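Side-chain contacts in WbbM protein (Klebsiella pneumoniae, PDB 6U4B), which is a trimeric bifunctional glycosyltransferase that acts as an O-antigen polymerase, probably using a separate transferase region for each activity: residues A163-K166 / D170-E173; I180-A185 / N244-Q249; E437-F442 / K501-D506; S446-G451 / G456-K461. All coordinates share one frame; numbering follows the deposited sequence.

In the fold
The four contacts form two pairs on opposite sides of the chain's centre. Contacts 1 and 2 lie within the DUF4422 region, with centres about 16 Å apart, and are joined by the consecutive helices 168-173 and 180-193, where Tyr172 packs on Tyr183. Contacts 3 and 4 lie within the glycosyltransferase family 8 region, with centres about 8 Å apart; contact 4 falls in the chain between the two segments of contact 3, and Tyr458 reaches the backbone of Trp503. Contact 4 is buried, contact 2 partly so, and contacts 1 and 3 are at the surface. Polar bonds make contacts 1 and 2, aromatic rings contact 3, and serine-to-tyrosine packing contact 4.

Contact 1. Residues A163-K166 / D170-E173; sequences AGSK and DHYE
Asp170 and His171, neighbours in helix 168-173, each take hold of the loop that leads into it. The clearer hydrogen bond runs from the backbone N of Lys166 to Asp170 OD2, 3.1 Å long and nearly straight at 171°. It uses the lone pair of OD2 turned away from the other carboxylate oxygen. Lys166 CB rests against the same oxygen, 3.6 Å from Asp170 OD2, before the extended lysine chain leads away.

A second, less sure bond joins side chains, doubtful because Ser165 OG lies too close to another atom of the model. With His171 CG anti to its own backbone N (chi1 -168°), ND1 is brought up to Ser165: OG lies at the edge of the imidazole, in its plane, 2.7 Å from His171 ND1, and either atom could be the donor.

Apolar packing is slight. Ala163 CB comes within 3.9 Å of His171 CE1 at an oblique angle, and Trp158 and Tyr212 also meet the His171 ring.

Asn167 OD1 accepts a hydrogen bond from Asp170 N, three residues on, which is consistent with Asn167 acting as the N-cap of helix 168-173, while Asp170 OD2 returns a bond to Lys166 N, one residue before the cap.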
# COMPACT_ATOMS: atom_id res chain seq x y z
N ALA A 163 39.03 -30.67 41.76
CA ALA A 163 38.19 -29.49 41.81
C ALA A 163 37.53 -29.28 43.17
O ALA A 163 36.79 -28.31 43.33
CB ALA A 163 37.11 -29.56 40.72
N GLY A 164 37.79 -30.16 44.13
CA GLY A 164 37.25 -30.03 45.47
C GLY A 164 36.00 -30.84 45.75
O GLY A 164 35.47 -30.75 46.86
N SER A 165 35.52 -31.62 44.79
CA SER A 165 34.30 -32.40 44.96
C SER A 165 34.61 -33.76 45.56
O SER A 165 35.68 -34.34 45.34
CB SER A 165 33.59 -32.57 43.61
OG SER A 165 33.25 -31.31 43.05
N LYS A 166 33.64 -34.28 46.32
CA LYS A 166 33.80 -35.60 46.92
C LYS A 166 33.59 -36.72 45.90
O LYS A 166 34.31 -37.72 45.91
CB LYS A 166 32.83 -35.77 48.09
CG LYS A 166 32.83 -37.16 48.71
CD LYS A 166 31.96 -37.22 49.96
CE LYS A 166 31.97 -38.62 50.56
NZ LYS A 166 31.21 -38.68 51.84
N ASP A 170 28.32 -35.07 44.11
CA ASP A 170 28.65 -33.83 44.81
C ASP A 170 29.19 -32.77 43.85
O ASP A 170 29.03 -31.57 44.10
CB ASP A 170 29.66 -34.13 45.92
CG ASP A 170 29.95 -32.93 46.80
OD1 ASP A 170 28.99 -32.23 47.19
OD2 ASP A 170 31.14 -32.70 47.11
N HIS A 171 29.81 -33.20 42.75
CA HIS A 171 30.34 -32.24 41.77
C HIS A 171 29.21 -31.50 41.08
O HIS A 171 29.35 -30.31 40.75
CB HIS A 171 31.22 -32.96 40.75
CG HIS A 171 32.02 -32.04 39.89
ND1 HIS A 171 32.99 -31.20 40.41
CD2 HIS A 171 32.01 -31.81 38.56
CE1 HIS A 171 33.54 -30.51 39.43
NE2 HIS A 171 32.96 -30.86 38.29
N TYR A 172 28.08 -32.17 40.83
CA TYR A 172 26.93 -31.47 40.27
C TYR A 172 26.36 -30.47 41.27
O TYR A 172 26.02 -29.34 40.90
CB TYR A 172 25.85 -32.47 39.84
CG TYR A 172 24.82 -31.88 38.90
CD1 TYR A 172 23.82 -31.04 39.37
CD2 TYR A 172 24.85 -32.17 37.54
CE1 TYR A 172 22.87 -30.50 38.51
CE2 TYR A 172 23.91 -31.63 36.67
CZ TYR A 172 22.92 -30.80 37.16
OH TYR A 172 21.99 -30.27 36.30
N GLU A 173 26.27 -30.87 42.54
CA GLU A 173 25.64 -30.01 43.54
C GLU A 173 26.46 -28.75 43.78
O GLU A 173 25.90 -27.67 43.98
CB GLU A 173 25.44 -30.78 44.84
CG GLU A 173 24.85 -29.94 45.95
CD GLU A 173 24.26 -30.78 47.06
OE1 GLU A 173 24.15 -32.01 46.88
OE2 GLU A 173 23.89 -30.21 48.11

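Contact 2. Residues I180-A185 / N244-Q249; sequences IRDYQA and NNYNAQ
Asp182 and Tyr246 make a helix-to-loop contact resting on one hydrogen bond within the DUF4422 region. Asp182 belongs to helix 180-193, while Tyr246 lies in the loop between helices 220-240 and 253-272. The backbones stay well apart, the closest CA atoms being those of Asp182 and Asn244 at 11.0 Å, so the gap is spanned mainly by the tyrosine side chain.

The two side chains approach from opposite directions. Tyr246 OH donates to Asp182 OD2 over 2.7 Å, and OD2 receives the bond on its syn lone pair, on the side of the other oxygen. OD2 also lies at the edge of the phenol ring, near its plane, whereas the carboxylate itself is turned by 68° from that plane. Arg181 stands next to this bond: its NH2 is 4.2 Å from Tyr246 OH, which sits near the guanidinium plane at its edge.

The Tyr246 ring has an unusual chi2 of 5°, which brings CA into the ring plane and turns one face to Asn244 N, 3.4 Å above the plane and offset toward the rim. His179 also meets the ring, nearly parallel to it. The phenol gives the buried carboxylate of Asp182 a hydrogen-bond donor, and the aspartate side chain also packs against Val253, Ile257 and Ile241. The same loop reaches the trimer interface, where Asn245 N hydrogen-bonds to Asn540 OD1 of a second subunit. The arrangement is a hydrogen bond from a tyrosine to a buried aspartate that joins the loop between helices 220-240 and 253-272 to helix 180-193.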
# COMPACT_ATOMS: atom_id res chain seq x y z
N ILE A 180 21.18 -29.22 42.04
CA ILE A 180 21.15 -30.67 42.16
C ILE A 180 19.74 -31.23 42.02
O ILE A 180 19.57 -32.39 41.63
CB ILE A 180 21.80 -31.10 43.50
CG1 ILE A 180 22.02 -32.61 43.53
CG2 ILE A 180 20.95 -30.63 44.67
CD1 ILE A 180 22.89 -33.12 42.40
N ARG A 181 18.71 -30.43 42.31
CA ARG A 181 17.34 -30.89 42.16
C ARG A 181 17.04 -31.29 40.72
O ARG A 181 16.23 -32.20 40.48
CB ARG A 181 16.35 -29.82 42.62
CG ARG A 181 16.19 -28.65 41.66
CD ARG A 181 15.22 -27.61 42.20
NE ARG A 181 15.76 -26.92 43.36
CZ ARG A 181 16.42 -25.77 43.30
NH1 ARG A 181 16.88 -25.21 44.41
NH2 ARG A 181 16.63 -25.18 42.13
N ASP A 182 17.70 -30.65 39.75
CA ASP A 182 17.51 -31.03 38.35
C ASP A 182 18.13 -32.39 38.07
O ASP A 182 17.53 -33.21 37.36
CB ASP A 182 18.11 -29.96 37.44
CG ASP A 182 17.48 -28.59 37.64
OD1 ASP A 182 16.29 -28.53 38.02
OD2 ASP A 182 18.18 -27.58 37.43
N TYR A 183 19.33 -32.64 38.60
CA TYR A 183 19.97 -33.93 38.41
C TYR A 183 19.25 -35.02 39.19
O TYR A 183 19.12 -36.16 38.71
CB TYR A 183 21.44 -33.85 38.81
CG TYR A 183 22.22 -35.14 38.62
CD1 TYR A 183 22.95 -35.69 39.67
CD2 TYR A 183 22.22 -35.80 37.40
CE1 TYR A 183 23.66 -36.87 39.50
CE2 TYR A 183 22.93 -36.97 37.22
CZ TYR A 183 23.65 -37.50 38.27
OH TYR A 183 24.35 -38.67 38.10
N GLN A 184 18.77 -34.70 40.40
CA GLN A 184 17.97 -35.65 41.16
C GLN A 184 16.73 -36.07 40.38
O GLN A 184 16.35 -37.24 40.39
CB GLN A 184 17.56 -35.04 42.50
CG GLN A 184 18.67 -34.96 43.53
CD GLN A 184 18.21 -34.36 44.84
OE1 GLN A 184 17.92 -33.16 44.92
NE2 GLN A 184 18.11 -35.19 45.87
N ALA A 185 16.08 -35.11 39.70
CA ALA A 185 14.90 -35.44 38.91
C ALA A 185 15.24 -36.38 37.77
O ALA A 185 14.47 -37.29 37.45
CB ALA A 185 14.26 -34.15 38.38
N ASN A 244 14.15 -21.74 37.32
CA ASN A 244 13.83 -20.68 38.28
C ASN A 244 14.70 -19.47 37.96
O ASN A 244 15.74 -19.26 38.58
CB ASN A 244 14.03 -21.16 39.72
CG ASN A 244 13.71 -20.08 40.74
OD1 ASN A 244 12.84 -19.25 40.52
ND2 ASN A 244 14.43 -20.09 41.85
N ASN A 245 14.26 -18.67 36.98
CA ASN A 245 14.98 -17.48 36.53
C ASN A 245 16.42 -17.82 36.17
O ASN A 245 17.38 -17.18 36.62
CB ASN A 245 14.92 -16.37 37.59
CG ASN A 245 13.53 -15.79 37.76
OD1 ASN A 245 12.87 -15.44 36.78
ND2 ASN A 245 13.07 -15.70 39.00
N TYR A 246 16.58 -18.86 35.35
CA TYR A 246 17.91 -19.31 34.96
C TYR A 246 18.55 -18.33 33.98
O TYR A 246 17.88 -17.79 33.09
CB TYR A 246 17.84 -20.70 34.33
CG TYR A 246 17.76 -21.84 35.31
CD1 TYR A 246 17.66 -21.61 36.68
CD2 TYR A 246 17.80 -23.16 34.88
CE1 TYR A 246 17.59 -22.65 37.58
CE2 TYR A 246 17.73 -24.21 35.77
CZ TYR A 246 17.63 -23.95 37.12
OH TYR A 246 17.57 -25.00 38.01
N ASN A 247 19.85 -18.10 34.15
CA ASN A 247 20.61 -17.34 33.18
C ASN A 247 21.10 -18.26 32.07
O ASN A 247 20.79 -19.46 32.04
CB ASN A 247 21.77 -16.60 33.87
CG ASN A 247 22.70 -17.54 34.63
OD1 ASN A 247 22.97 -18.66 34.21
ND2 ASN A 247 23.19 -17.06 35.77
N ALA A 248 21.90 -17.71 31.15
CA ALA A 248 22.30 -18.46 29.96
C ALA A 248 23.08 -19.72 30.32
O ALA A 248 22.94 -20.76 29.67
CB ALA A 248 23.13 -17.57 29.04
N GLN A 249 23.91 -19.66 31.37
CA GLN A 249 24.67 -20.84 31.77
C GLN A 249 23.78 -21.87 32.44
O GLN A 249 23.83 -23.06 32.11
CB GLN A 249 25.82 -20.44 32.70
CG GLN A 249 26.87 -19.53 32.06
CD GLN A 249 26.58 -18.06 32.27
OE1 GLN A 249 25.42 -17.66 32.43
NE2 GLN A 249 27.62 -17.24 32.26

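Contact 3. Residues E437-F442 / K501-D506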
# COMPACT_ATOMS: atom_id res chain seq x y z
N GLU A 437 36.72 11.34 -12.56
CA GLU A 437 37.05 12.07 -13.78
C GLU A 437 37.14 13.56 -13.51
O GLU A 437 38.01 14.25 -14.04
CB GLU A 437 36.01 11.77 -14.86
CG GLU A 437 36.35 12.35 -16.23
CD GLU A 437 35.27 12.08 -17.26
OE1 GLU A 437 34.92 13.00 -18.03
OE2 GLU A 437 34.75 10.94 -17.29
N GLY A 438 36.24 14.08 -12.67
CA GLY A 438 36.32 15.48 -12.29
C GLY A 438 37.48 15.78 -11.37
O GLY A 438 38.12 16.83 -11.49
N PHE A 439 37.77 14.87 -10.44
CA PHE A 439 38.91 15.06 -9.54
C PHE A 439 40.21 15.16 -10.33
O PHE A 439 41.07 15.99 -10.01
CB PHE A 439 38.99 13.92 -8.53
CG PHE A 439 37.91 13.96 -7.48
CD1 PHE A 439 37.17 15.10 -7.27
CD2 PHE A 439 37.66 12.84 -6.69
CE1 PHE A 439 36.18 15.14 -6.30
CE2 PHE A 439 36.67 12.87 -5.72
CZ PHE A 439 35.93 14.02 -5.53
N VAL A 440 40.37 14.33 -11.36
CA VAL A 440 41.59 14.38 -12.16
C VAL A 440 41.63 15.68 -12.97
O VAL A 440 42.66 16.36 -13.03
CB VAL A 440 41.68 13.15 -13.08
CG1 VAL A 440 42.88 13.27 -14.01
CG2 VAL A 440 41.78 11.88 -12.24
N LYS A 441 40.51 16.04 -13.59
CA LYS A 441 40.47 17.22 -14.44
C LYS A 441 40.72 18.50 -13.65
O LYS A 441 41.35 19.43 -14.15
CB LYS A 441 39.12 17.29 -15.17
CG LYS A 441 38.98 18.46 -16.12
CD LYS A 441 37.57 18.49 -16.70
CE LYS A 441 37.36 19.71 -17.58
NZ LYS A 441 38.23 19.69 -18.79
N PHE A 442 40.23 18.56 -12.41
CA PHE A 442 40.34 19.77 -11.60
C PHE A 442 41.46 19.70 -10.57
O PHE A 442 41.51 20.55 -9.67
CB PHE A 442 39.01 20.06 -10.91
CG PHE A 442 37.91 20.43 -11.87
CD1 PHE A 442 37.94 21.65 -12.53
CD2 PHE A 442 36.86 19.56 -12.11
CE1 PHE A 442 36.94 21.99 -13.41
CE2 PHE A 442 35.86 19.91 -12.99
CZ PHE A 442 35.90 21.12 -13.64
N LYS A 501 47.84 2.38 2.91
CA LYS A 501 46.49 2.89 2.99
C LYS A 501 46.22 3.79 1.79
O LYS A 501 47.07 4.61 1.42
CB LYS A 501 46.26 3.64 4.30
CG LYS A 501 46.57 2.80 5.51
CD LYS A 501 45.48 2.91 6.56
CE LYS A 501 45.51 1.70 7.48
NZ LYS A 501 45.16 0.46 6.73
N TYR A 502 45.05 3.63 1.19
CA TYR A 502 44.72 4.27 -0.07
C TYR A 502 43.65 5.34 0.11
O TYR A 502 42.85 5.30 1.05
CB TYR A 502 44.27 3.24 -1.11
CG TYR A 502 45.33 2.22 -1.43
CD1 TYR A 502 46.28 2.46 -2.41
CD2 TYR A 502 45.40 1.01 -0.74
CE1 TYR A 502 47.26 1.54 -2.70
CE2 TYR A 502 46.38 0.08 -1.02
CZ TYR A 502 47.30 0.35 -2.01
OH TYR A 502 48.28 -0.58 -2.29
N TRP A 503 43.64 6.29 -0.83
CA TRP A 503 42.75 7.44 -0.73
C TRP A 503 41.29 7.01 -0.63
O TRP A 503 40.57 7.42 0.30
CB TRP A 503 42.96 8.35 -1.95
CG TRP A 503 42.26 9.67 -1.86
CD1 TRP A 503 41.77 10.27 -0.74
CD2 TRP A 503 41.96 10.55 -2.95
NE1 TRP A 503 41.19 11.47 -1.06
CE2 TRP A 503 41.30 11.67 -2.41
CE3 TRP A 503 42.19 10.50 -4.33
CZ2 TRP A 503 40.86 12.73 -3.20
CZ3 TRP A 503 41.76 11.56 -5.11
CH2 TRP A 503 41.10 12.66 -4.54
N PHE A 504 40.83 6.18 -1.56
CA PHE A 504 39.46 5.68 -1.55
C PHE A 504 39.39 4.20 -1.20
O PHE A 504 38.53 3.47 -1.71
CB PHE A 504 38.77 5.97 -2.88
CG PHE A 504 38.35 7.40 -3.04
CD1 PHE A 504 37.15 7.84 -2.49
CD2 PHE A 504 39.14 8.30 -3.71
CE1 PHE A 504 36.76 9.16 -2.63
CE2 PHE A 504 38.76 9.62 -3.85
CZ PHE A 504 37.56 10.05 -3.30
N LEU A 505 40.30 3.74 -0.35
CA LEU A 505 40.21 2.45 0.34
C LEU A 505 40.07 1.33 -0.69
O LEU A 505 40.86 1.29 -1.65
CB LEU A 505 39.08 2.55 1.36
CG LEU A 505 39.04 3.80 2.24
CD1 LEU A 505 37.80 3.79 3.12
CD2 LEU A 505 40.30 3.92 3.08
N ASP A 506 39.10 0.42 -0.56
CA ASP A 506 39.01 -0.74 -1.44
C ASP A 506 38.67 -0.36 -2.87
O ASP A 506 38.98 -1.12 -3.79
CB ASP A 506 37.97 -1.73 -0.91
CG ASP A 506 36.59 -1.12 -0.79
OD1 ASP A 506 36.48 0.05 -0.35
OD2 ASP A 506 35.60 -1.81 -1.14
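Phe439, on helix 434-441, meets two successive aromatic residues of the opposite segment, Trp503 and Phe504, in a small apolar cluster without any hydrogen bond across it. Neighbouring atoms on one side of the Phe439 ring do the touching. CE2 of Phe439 lies 3.8 Å from Phe504 CZ, which approaches at the edge of the Phe439 ring, near its plane. CD2 of Phe439 is 4.1 Å from Trp503 CH2, the outer corner of the indole. This second pair is oblique: the Phe439 ring and the six-membered ring of Trp503 have centroids 5.9 Å apart and planes inclined by 34°.

Ring packing within 501-506 sets up the surface that Phe439 meets. Phe504 CE2 sits over the centre of one face of the Trp503 ring, 3.4 Å above it. The two side chains leave the backbone differently, with CG of Trp503 anti to its own N (chi1 -171°) and CG of Phe504 anti to its carbonyl carbon (chi1 -77°), yet both project toward helix 434-441.

Hydrogen bonds shape this bend. Trp503 and Phe504 occupy the two central positions of a type I turn from Tyr502 to Leu505, in which the bond from Leu505 N to Tyr502 O is weak, and Phe504 N bonds to the side chain of Asp508 in the following helix. The side chain of Phe504 is about 10 Å from the bound magnesium ion.

Helix 455-461 adjoins both partners, its Ala455 touching Phe439 and Trp503 alike, so the cluster joins helix 434-441 to the turn that leads into helix 505-513.

Contact 4. Residues S446-G451 / G456-K461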
# COMPACT_ATOMS: atom_id res chain seq x y z
N SER A 446 44.89 14.43 -3.64
CA SER A 446 44.69 13.12 -3.05
C SER A 446 45.32 13.06 -1.66
O SER A 446 46.08 13.95 -1.25
CB SER A 446 45.28 12.03 -3.94
OG SER A 446 46.69 12.08 -3.95
N ALA A 447 45.00 12.00 -0.93
CA ALA A 447 45.55 11.79 0.41
C ALA A 447 45.70 10.30 0.65
O ALA A 447 44.72 9.56 0.58
CB ALA A 447 44.65 12.42 1.47
N SER A 448 46.93 9.87 0.92
CA SER A 448 47.22 8.46 1.18
C SER A 448 48.56 8.38 1.90
O SER A 448 49.11 9.40 2.34
CB SER A 448 47.23 7.66 -0.13
OG SER A 448 48.37 7.98 -0.91
N ASP A 449 49.09 7.16 2.02
CA ASP A 449 50.41 6.98 2.62
C ASP A 449 51.53 7.55 1.76
O ASP A 449 52.63 7.77 2.27
CB ASP A 449 50.67 5.50 2.89
CG ASP A 449 49.91 4.98 4.10
OD1 ASP A 449 49.66 5.78 5.03
OD2 ASP A 449 49.57 3.78 4.12
N ASP A 450 51.27 7.80 0.47
CA ASP A 450 52.27 8.37 -0.42
C ASP A 450 52.26 9.89 -0.42
O ASP A 450 52.89 10.50 -1.29
CB ASP A 450 52.08 7.84 -1.84
CG ASP A 450 52.30 6.35 -1.95
OD1 ASP A 450 51.55 5.68 -2.69
OD2 ASP A 450 53.22 5.83 -1.28
N GLY A 451 51.56 10.52 0.52
CA GLY A 451 51.58 11.97 0.63
C GLY A 451 50.34 12.66 0.11
O GLY A 451 49.22 12.19 0.35
N GLY A 456 45.26 12.90 -10.65
CA GLY A 456 45.79 12.26 -11.84
C GLY A 456 47.13 11.60 -11.59
O GLY A 456 47.38 10.46 -12.01
N GLU A 457 48.04 12.31 -10.91
CA GLU A 457 49.33 11.72 -10.58
C GLU A 457 49.17 10.56 -9.61
O GLU A 457 49.87 9.55 -9.72
CB GLU A 457 50.27 12.78 -10.01
CG GLU A 457 51.72 12.33 -9.94
CD GLU A 457 52.57 13.22 -9.06
OE1 GLU A 457 52.34 14.45 -9.06
OE2 GLU A 457 53.46 12.69 -8.36
N TYR A 458 48.25 10.69 -8.65
CA TYR A 458 48.00 9.61 -7.70
C TYR A 458 47.54 8.35 -8.41
O TYR A 458 47.98 7.24 -8.07
CB TYR A 458 46.96 10.06 -6.67
CG TYR A 458 46.42 8.96 -5.77
CD1 TYR A 458 47.17 8.48 -4.71
CD2 TYR A 458 45.16 8.41 -5.99
CE1 TYR A 458 46.68 7.48 -3.88
CE2 TYR A 458 44.66 7.41 -5.17
CZ TYR A 458 45.43 6.94 -4.12
OH TYR A 458 44.94 5.95 -3.30
N LEU A 459 46.66 8.49 -9.40
CA LEU A 459 46.17 7.32 -10.13
C LEU A 459 47.29 6.65 -10.92
O LEU A 459 47.36 5.42 -11.00
CB LEU A 459 45.03 7.73 -11.06
CG LEU A 459 43.74 8.23 -10.40
CD1 LEU A 459 42.56 8.14 -11.37
CD2 LEU A 459 43.44 7.50 -9.11
N GLN A 460 48.20 7.44 -11.50
CA GLN A 460 49.26 6.87 -12.32
C GLN A 460 50.36 6.24 -11.48
O GLN A 460 50.88 5.18 -11.83
CB GLN A 460 49.84 7.93 -13.26
CG GLN A 460 49.19 7.97 -14.63
CD GLN A 460 49.97 8.81 -15.61
OE1 GLN A 460 50.18 10.01 -15.41
NE2 GLN A 460 50.43 8.18 -16.69
N LYS A 461 50.73 6.88 -10.37
CA LYS A 461 51.87 6.43 -9.58
C LYS A 461 51.46 5.40 -8.53
O LYS A 461 52.01 4.29 -8.48
CB LYS A 461 52.56 7.62 -8.92
CG LYS A 461 53.03 8.69 -9.89
CD LYS A 461 54.13 8.17 -10.80
CE LYS A 461 54.56 9.22 -11.81
NZ LYS A 461 54.99 10.49 -11.16
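Tyr458, on helix 455-461, buries the largest area in this contact and is met by two serines of the preceding loop. Its CG is anti to the backbone N (chi1 170°), which directs the ring along the loop, so that Ser446 lies at its root and Ser448 further out.

Ser446 OG comes to 3.4 Å from Tyr458 CB and 3.6 Å from Tyr458 CG. This is packing, because the polar partner of the hydroxyl lies elsewhere: it hydrogen-bonds to Met453 O, linking this part of the loop to the residues just ahead of helix 455-461.

Ser448 packs obliquely on the ring through OG, 3.5 Å from Tyr458 CE1, with its CB at 3.8 Å from the same atom. Its hydroxyl forms an ST turn, accepting a hydrogen bond from Asp450 N over 3.2 Å at 157°. The ST turn coincides with a type I beta turn from Ser448 to Gly451, in which Gly451 N bonds back to Ser448 O. One hydroxyl thus helps hold the turn while touching the tyrosine. Asp450 OD1 forms a salt bridge with Lys500 and a hydrogen bond with Thr462.

At the far end of the buried ring, Tyr458 OH hydrogen-bonds with Asp508 OD2 and with the backbone N of Trp503, reaching past the loop to the start of helix 505-513.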